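Local coordinates for protein endoglucanase E-5 (Thermobifida fusca, PDB 2CKS) that hydrolyses internal beta-1,4-glucosidic linkages of cellulose, lichenin and cereal beta-D-glucans through its family 5 glycoside hydrolase catalytic domain, at residues N74-G77 / F78-M82. Sequence-based numbering, arbitrary orientation.
Sequences NPRG and FTDRM
The R76 guanidinium turns its edge to the D80 carboxylate, and the two planes are turned 50° apart. NH2 of R76 donates to OD1 of D80 over 3.0 Å, an i to i+4 salt bridge. The bond is nearly straight and lies in the guanidinium plane, but it reaches OD1 from above the carboxylate plane. Bends at chi2 and chi3 bring the arginine tip forward along the helix to D80. R76 NH2 also lies 3.6 Å from T79 CG2. The F78 ring turns its edge to the N74 carbonyl, with CD2 3.3 Å from N74 O.

N74 is the N-cap. With CG anti to the backbone N (chi1 -175°), its amide lies beside its own carbonyl carbon, and N74 OD1 accepts from G77 N at 3.1 Å, a capping bond with the donor well above the amide plane. N74 O takes F78 N, the first turn's i to i+4 bond. P75 O is gripped twice, by N and OG1 of T79 (2.7 Å for OG1), from opposite faces of its carbonyl plane.

This is the start of helix 75-90, which links strands 59-65 and 95-101 of the TIM barrel. F78 packs on helix 36-39 and strand 59-65. T79 packs on helix 112-126, where E121 forms a second salt bridge with R76 NH2.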
loop_
_atom_site.group_PDB
_atom_site.type_symbol
_atom_site.label_atom_id
_atom_site.label_comp_id
_atom_site.label_asym_id
_atom_site.label_seq_id
_atom_site.Cartn_x
_atom_site.Cartn_y
_atom_site.Cartn_z
ATOM N N ASN A 74 -20.195 8.524 2.146
ATOM C CA ASN A 74 -21.081 7.363 2.287
ATOM C C ASN A 74 -20.382 6.237 3.049
ATOM O O ASN A 74 -20.035 5.212 2.463
ATOM C CB ASN A 74 -21.517 6.869 0.906
ATOM C CG ASN A 74 -22.531 5.746 0.962
ATOM O OD1 ASN A 74 -23.045 5.398 2.028
ATOM N ND2 ASN A 74 -22.812 5.159 -0.197
ATOM N N PRO A 75 -20.168 6.411 4.350
ATOM C CA PRO A 75 -19.437 5.394 5.117
ATOM C C PRO A 75 -19.951 3.965 4.926
ATOM O O PRO A 75 -19.163 3.054 4.722
ATOM C CB PRO A 75 -19.603 5.861 6.562
ATOM C CG PRO A 75 -19.737 7.339 6.440
ATOM C CD PRO A 75 -20.530 7.569 5.187
ATOM N N ARG A 76 -21.263 3.776 4.953
ATOM C CA ARG A 76 -21.841 2.452 4.780
ATOM C C ARG A 76 -21.529 1.843 3.407
ATOM O O ARG A 76 -21.092 0.696 3.310
ATOM C CB ARG A 76 -23.356 2.525 5.017
ATOM C CG ARG A 76 -24.057 1.197 5.115
ATOM C CD ARG A 76 -23.765 0.453 6.399
ATOM N NE ARG A 76 -22.747 -0.542 6.140
ATOM C CZ ARG A 76 -21.730 -0.846 6.943
ATOM N NH1 ARG A 76 -21.552 -0.258 8.122
ATOM N NH2 ARG A 76 -20.885 -1.773 6.538
ATOM N N GLY A 77 -21.740 2.609 2.339
ATOM C CA GLY A 77 -21.510 2.100 0.997
ATOM C C GLY A 77 -20.039 1.787 0.749
ATOM O O GLY A 77 -19.711 0.768 0.159
ATOM N N PHE A 78 -19.160 2.666 1.203
ATOM C CA PHE A 78 -17.722 2.446 1.029
ATOM C C PHE A 78 -17.241 1.252 1.838
ATOM O O PHE A 78 -16.437 0.466 1.349
ATOM C CB PHE A 78 -16.896 3.691 1.357
ATOM C CG PHE A 78 -16.807 4.671 0.226
ATOM C CD1 PHE A 78 -15.835 4.538 -0.762
ATOM C CD2 PHE A 78 -17.702 5.724 0.138
ATOM C CE1 PHE A 78 -15.767 5.445 -1.814
ATOM C CE2 PHE A 78 -17.630 6.633 -0.899
ATOM C CZ PHE A 78 -16.663 6.494 -1.873
ATOM N N THR A 79 -17.745 1.096 3.057
ATOM C CA THR A 79 -17.354 -0.042 3.880
ATOM C C THR A 79 -17.804 -1.357 3.236
ATOM O O THR A 79 -17.043 -2.321 3.185
ATOM C CB THR A 79 -17.945 0.098 5.288
ATOM O OG1 THR A 79 -17.506 1.327 5.877
ATOM C CG2 THR A 79 -17.420 -0.995 6.227
ATOM N N ASP A 80 -19.032 -1.391 2.724
ATOM C CA ASP A 80 -19.550 -2.602 2.103
ATOM C C ASP A 80 -18.747 -2.960 0.857
ATOM O O ASP A 80 -18.480 -4.127 0.605
ATOM C CB ASP A 80 -21.036 -2.465 1.762
ATOM C CG ASP A 80 -21.930 -2.608 2.979
ATOM O OD1 ASP A 80 -21.493 -3.206 3.991
ATOM O OD2 ASP A 80 -23.093 -2.154 3.003
ATOM N N ARG A 81 -18.333 -1.960 0.088
ATOM C CA ARG A 81 -17.508 -2.236 -1.080
ATOM C C ARG A 81 -16.121 -2.764 -0.681
ATOM O O ARG A 81 -15.563 -3.639 -1.351
ATOM C CB ARG A 81 -17.401 -1.001 -1.959
ATOM C CG ARG A 81 -16.513 -1.154 -3.175
ATOM C CD ARG A 81 -16.883 -2.320 -4.086
ATOM N NE ARG A 81 -16.235 -2.152 -5.380
ATOM C CZ ARG A 81 -16.042 -3.110 -6.272
ATOM N NH1 ARG A 81 -16.423 -4.360 -6.044
ATOM N NH2 ARG A 81 -15.440 -2.809 -7.413
ATOM N N MET A 82 -15.573 -2.234 0.404
ATOM C CA MET A 82 -14.288 -2.706 0.894
ATOM C C MET A 82 -14.380 -4.167 1.335
ATOM O O MET A 82 -13.510 -4.959 1.007
ATOM C CB MET A 82 -13.766 -1.810 2.014
ATOM C CG MET A 82 -13.312 -0.430 1.533
ATOM S SD MET A 82 -11.884 -0.424 0.430
ATOM C CE MET A 82 -10.557 -0.603 1.607
#